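Local coordinates for excretory-secretory protein 2 (Ancylostoma ceylanicum, PDB 3NSW) that is a secreted hookworm protein with a netrin-like fold that probably acts on the host's immune system, though its exact function is not established, at residues A[19-31]-A[71-83]. Sequence-based numbering, arbitrary orientation.
Sequences INDVETVAYVTVT and LTADTDYVLGCKS
Val28 and Val30 meet Tyr77 on one face of an antiparallel pair, strands 24-33 and 75-82, in the netrin-like sheet. Val30 CG2 lies 3.7 Å from Tyr77 CE2 and also touches Leu71 CD1, while Val28 CG2 packs near Tyr77 CB. The ring is apolar toward Val30, yet its OH accepts from Thr72 N. On the other face Val25 CG1 presses on Val78 CG1 at 3.5 Å, tighter than usual; both branches stand anti to their own backbone N (chi1 -174° and 175°). Beta-branched valines suit these extended, buried positions. Gly80 pairs with Val25, and its bare CA leaves room for Val22 CG2.

Paired backbone bonds join Ala26 to Leu79 and Val28 to Tyr77. At one end a classic beta bulge sets Glu23 and Thr24 against Cys81, which is disulfide-bonded to Cys88 on the neighbouring strand.

Thr29 OG1, small and two-way, accepts from Trp43 NE1 and donates to Asp76 OD1 (2.7 Å) from above the carboxylate plane. Beyond the bulge, the long Lys82 chain carries NZ back to Asp21 OD2, a 3.0 Å salt bridge. Valines thus fill the apolar middle, while Cys81 O, gripped by the amides of Glu23 and Thr24, and the Asp21-Lys82 pair, probably softened by solvent, hold the more exposed end.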
loop_
_atom_site.group_PDB
_atom_site.type_symbol
_atom_site.label_atom_id
_atom_site.label_comp_id
_atom_site.label_asym_id
_atom_site.label_seq_id
_atom_site.Cartn_x
_atom_site.Cartn_y
_atom_site.Cartn_z
ATOM N N ILE A 19 8.805 3.870 -5.006
ATOM C CA ILE A 19 8.868 2.447 -5.324
ATOM C C ILE A 19 10.177 1.797 -4.863
ATOM O O ILE A 19 10.159 0.717 -4.277
ATOM C CB ILE A 19 8.659 2.208 -6.826
ATOM C CG1 ILE A 19 7.206 2.537 -7.206
ATOM C CG2 ILE A 19 8.968 0.749 -7.194
ATOM C CD1 ILE A 19 7.009 2.747 -8.699
ATOM N N ASN A 20 11.302 2.457 -5.122
ATOM C CA ASN A 20 12.612 1.913 -4.746
ATOM C C ASN A 20 12.824 1.794 -3.245
ATOM O O ASN A 20 13.625 0.981 -2.798
ATOM C CB ASN A 20 13.739 2.750 -5.351
ATOM C CG ASN A 20 13.860 2.568 -6.830
ATOM O OD1 ASN A 20 13.254 1.668 -7.422
ATOM N ND2 ASN A 20 14.679 3.412 -7.455
ATOM N N ASP A 21 12.104 2.599 -2.468
ATOM C CA ASP A 21 12.304 2.611 -1.034
ATOM C C ASP A 21 11.385 1.696 -0.225
ATOM O O ASP A 21 11.484 1.651 0.995
ATOM C CB ASP A 21 12.224 4.018 -0.484
ATOM C CG ASP A 21 13.001 4.154 0.788
ATOM O OD1 ASP A 21 14.134 3.639 0.815
ATOM O OD2 ASP A 21 12.470 4.706 1.765
ATOM N N VAL A 22 10.509 0.969 -0.904
ATOM C CA VAL A 22 9.668 -0.019 -0.223
ATOM C C VAL A 22 10.083 -1.439 -0.601
ATOM O O VAL A 22 10.854 -1.633 -1.538
ATOM C CB VAL A 22 8.147 0.250 -0.437
ATOM C CG1 VAL A 22 7.762 1.592 0.189
ATOM C CG2 VAL A 22 7.758 0.212 -1.922
ATOM N N GLU A 23 9.605 -2.426 0.149
ATOM C CA GLU A 23 9.908 -3.815 -0.172
ATOM C C GLU A 23 8.882 -4.411 -1.145
ATOM O O GLU A 23 9.247 -5.176 -2.040
ATOM C CB GLU A 23 9.996 -4.659 1.096
ATOM C CG GLU A 23 10.597 -6.042 0.870
ATOM C CD GLU A 23 11.939 -6.002 0.149
ATOM O OE1 GLU A 23 12.804 -5.162 0.496
ATOM O OE2 GLU A 23 12.128 -6.818 -0.774
ATOM N N THR A 24 7.611 -4.073 -0.965
ATOM C CA THR A 24 6.575 -4.539 -1.890
ATOM C C THR A 24 5.599 -3.419 -2.226
ATOM O O THR A 24 5.352 -2.519 -1.418
ATOM C CB THR A 24 5.767 -5.748 -1.351
ATOM O OG1 THR A 24 5.064 -5.378 -0.160
ATOM C CG2 THR A 24 6.665 -6.969 -1.088
ATOM N N VAL A 25 5.044 -3.492 -3.423
ATOM C CA VAL A 25 3.973 -2.598 -3.833
ATOM C C VAL A 25 2.818 -3.502 -4.259
ATOM O O VAL A 25 2.999 -4.398 -5.082
ATOM C CB VAL A 25 4.375 -1.711 -5.017
ATOM C CG1 VAL A 25 3.271 -0.711 -5.301
ATOM C CG2 VAL A 25 5.699 -0.971 -4.719
ATOM N N ALA A 26 1.647 -3.241 -3.691
ATOM C CA ALA A 26 0.489 -4.121 -3.842
ATOM C C ALA A 26 -0.767 -3.397 -4.300
ATOM O O ALA A 26 -0.923 -2.205 -4.072
ATOM C CB ALA A 26 0.222 -4.807 -2.517
ATOM N N TYR A 27 -1.685 -4.160 -4.901
ATOM C CA TYR A 27 -3.006 -3.690 -5.320
ATOM C C TYR A 27 -3.919 -4.340 -4.301
ATOM O O TYR A 27 -3.957 -5.576 -4.214
ATOM C CB TYR A 27 -3.272 -4.242 -6.733
ATOM C CG TYR A 27 -4.644 -3.996 -7.324
ATOM C CD1 TYR A 27 -5.502 -3.009 -6.828
ATOM C CD2 TYR A 27 -5.050 -4.722 -8.464
ATOM C CE1 TYR A 27 -6.773 -2.794 -7.425
ATOM C CE2 TYR A 27 -6.294 -4.512 -9.051
ATOM C CZ TYR A 27 -7.141 -3.552 -8.534
ATOM O OH TYR A 27 -8.360 -3.335 -9.129
ATOM N N VAL A 28 -4.592 -3.519 -3.489
ATOM C CA VAL A 28 -5.395 -4.009 -2.365
ATOM C C VAL A 28 -6.788 -3.383 -2.340
ATOM O O VAL A 28 -7.011 -2.329 -2.935
ATOM C CB VAL A 28 -4.708 -3.717 -0.999
ATOM C CG1 VAL A 28 -3.313 -4.376 -0.922
ATOM C CG2 VAL A 28 -4.603 -2.217 -0.740
ATOM N N THR A 29 -7.727 -4.048 -1.668
ATOM C CA THR A 29 -8.978 -3.410 -1.289
ATOM C C THR A 29 -9.020 -3.359 0.226
ATOM O O THR A 29 -8.696 -4.347 0.899
ATOM C CB THR A 29 -10.203 -4.196 -1.778
ATOM O OG1 THR A 29 -10.119 -4.387 -3.195
ATOM C CG2 THR A 29 -11.501 -3.403 -1.457
ATOM N N VAL A 30 -9.406 -2.205 0.766
ATOM C CA VAL A 30 -9.692 -2.095 2.205
ATOM C C VAL A 30 -11.063 -2.722 2.435
ATOM O O VAL A 30 -12.059 -2.283 1.850
ATOM C CB VAL A 30 -9.662 -0.621 2.689
ATOM C CG1 VAL A 30 -10.129 -0.494 4.152
ATOM C CG2 VAL A 30 -8.280 -0.039 2.521
ATOM N N THR A 31 -11.120 -3.751 3.277
ATOM C CA THR A 31 -12.361 -4.533 3.443
ATOM C C THR A 31 -13.048 -4.265 4.772
ATOM O O THR A 31 -14.098 -4.846 5.069
ATOM C CB THR A 31 -12.102 -6.038 3.343
ATOM O OG1 THR A 31 -11.223 -6.437 4.404
ATOM C CG2 THR A 31 -11.494 -6.388 1.992
ATOM N N LEU A 71 -8.736 6.018 5.020
ATOM C CA LEU A 71 -9.108 5.133 3.913
ATOM C C LEU A 71 -10.584 4.787 4.013
ATOM O O LEU A 71 -11.154 4.754 5.112
ATOM C CB LEU A 71 -8.247 3.873 3.902
ATOM C CG LEU A 71 -6.739 4.093 3.957
ATOM C CD1 LEU A 71 -5.986 2.769 3.807
ATOM C CD2 LEU A 71 -6.298 5.089 2.890
ATOM N N THR A 72 -11.209 4.563 2.866
ATOM C CA THR A 72 -12.641 4.279 2.843
ATOM C C THR A 72 -12.937 2.803 2.610
ATOM O O THR A 72 -12.146 2.082 2.001
ATOM C CB THR A 72 -13.395 5.144 1.813
ATOM O OG1 THR A 72 -12.706 5.114 0.559
ATOM C CG2 THR A 72 -13.490 6.597 2.298
ATOM N N ALA A 73 -14.093 2.372 3.115
ATOM C CA ALA A 73 -14.537 0.993 2.985
ATOM C C ALA A 73 -14.633 0.580 1.517
ATOM O O ALA A 73 -15.062 1.364 0.663
ATOM C CB ALA A 73 -15.887 0.807 3.680
ATOM N N ASP A 74 -14.203 -0.652 1.235
ATOM C CA ASP A 74 -14.405 -1.306 -0.062
ATOM C C ASP A 74 -13.763 -0.492 -1.176
ATOM O O ASP A 74 -14.267 -0.448 -2.301
ATOM C CB ASP A 74 -15.894 -1.522 -0.388
ATOM C CG ASP A 74 -16.640 -2.337 0.666
ATOM O OD1 ASP A 74 -16.100 -3.318 1.204
ATOM O OD2 ASP A 74 -17.788 -1.978 0.941
ATOM N N THR A 75 -12.659 0.174 -0.849
ATOM C CA THR A 75 -11.985 1.051 -1.801
ATOM C C THR A 75 -10.623 0.483 -2.177
ATOM O O THR A 75 -9.924 -0.091 -1.336
ATOM C CB THR A 75 -11.846 2.471 -1.226
ATOM O OG1 THR A 75 -13.155 2.968 -0.910
ATOM C CG2 THR A 75 -11.209 3.416 -2.241
ATOM N N ASP A 76 -10.251 0.630 -3.446
ATOM C CA ASP A 76 -9.041 0.004 -3.944
ATOM C C ASP A 76 -7.870 0.986 -3.851
ATOM O O ASP A 76 -8.015 2.150 -4.208
ATOM C CB ASP A 76 -9.200 -0.435 -5.389
ATOM C CG ASP A 76 -10.163 -1.609 -5.559
ATOM O OD1 ASP A 76 -10.636 -2.169 -4.553
ATOM O OD2 ASP A 76 -10.417 -1.973 -6.719
ATOM N N TYR A 77 -6.718 0.486 -3.409
ATOM C CA TYR A 77 -5.502 1.303 -3.291
ATOM C C TYR A 77 -4.272 0.602 -3.836
ATOM O O TYR A 77 -4.199 -0.628 -3.874
ATOM C CB TYR A 77 -5.244 1.615 -1.815
ATOM C CG TYR A 77 -6.323 2.469 -1.203
ATOM C CD1 TYR A 77 -6.310 3.849 -1.365
ATOM C CD2 TYR A 77 -7.395 1.886 -0.494
ATOM C CE1 TYR A 77 -7.313 4.646 -0.809
ATOM C CE2 TYR A 77 -8.404 2.679 0.057
ATOM C CZ TYR A 77 -8.347 4.055 -0.103
ATOM O OH TYR A 77 -9.330 4.844 0.430
ATOM N N VAL A 78 -3.286 1.391 -4.247
ATOM C CA VAL A 78 -1.947 0.851 -4.405
ATOM C C VAL A 78 -1.260 1.130 -3.069
ATOM O O VAL A 78 -1.336 2.250 -2.549
ATOM C CB VAL A 78 -1.180 1.539 -5.551
ATOM C CG1 VAL A 78 0.255 1.028 -5.613
ATOM C CG2 VAL A 78 -1.881 1.284 -6.882
ATOM N N LEU A 79 -0.611 0.106 -2.515
ATOM C CA LEU A 79 -0.030 0.194 -1.181
ATOM C C LEU A 79 1.417 -0.229 -1.277
ATOM O O LEU A 79 1.691 -1.374 -1.637
ATOM C CB LEU A 79 -0.773 -0.759 -0.235
ATOM C CG LEU A 79 -0.206 -0.883 1.192
ATOM C CD1 LEU A 79 -0.354 0.449 1.967
ATOM C CD2 LEU A 79 -0.858 -2.044 1.946
ATOM N N GLY A 80 2.337 0.694 -0.975
ATOM C CA GLY A 80 3.774 0.392 -1.038
ATOM C C GLY A 80 4.284 0.317 0.381
ATOM O O GLY A 80 4.094 1.260 1.131
ATOM N N CYS A 81 4.902 -0.792 0.774
ATOM C CA CYS A 81 5.309 -0.934 2.186
ATOM C C CYS A 81 6.700 -1.524 2.371
ATOM O O CYS A 81 7.118 -2.368 1.603
ATOM C CB CYS A 81 4.306 -1.785 2.978
ATOM S SG CYS A 81 2.674 -1.028 3.322
ATOM N N LYS A 82 7.411 -1.082 3.411
ATOM C CA LYS A 82 8.581 -1.841 3.872
ATOM C C LYS A 82 8.065 -3.065 4.632
ATOM O O LYS A 82 6.893 -3.119 5.005
ATOM C CB LYS A 82 9.494 -0.982 4.762
ATOM C CG LYS A 82 10.060 0.212 4.041
ATOM C CD LYS A 82 10.974 1.024 4.961
ATOM C CE LYS A 82 11.715 2.088 4.181
ATOM N NZ LYS A 82 10.819 3.143 3.658
ATOM N N SER A 83 8.935 -4.040 4.863
ATOM C CA SER A 83 8.544 -5.275 5.560
ATOM C C SER A 83 7.789 -5.010 6.865
ATOM O O SER A 83 8.119 -4.081 7.599
ATOM C CB SER A 83 9.775 -6.154 5.806
ATOM O OG SER A 83 10.353 -6.538 4.570
HETATM O O HOH W 1 2.728 -3.598 -0.112
HETATM O O HOH W 2 6.446 -5.501 2.191
#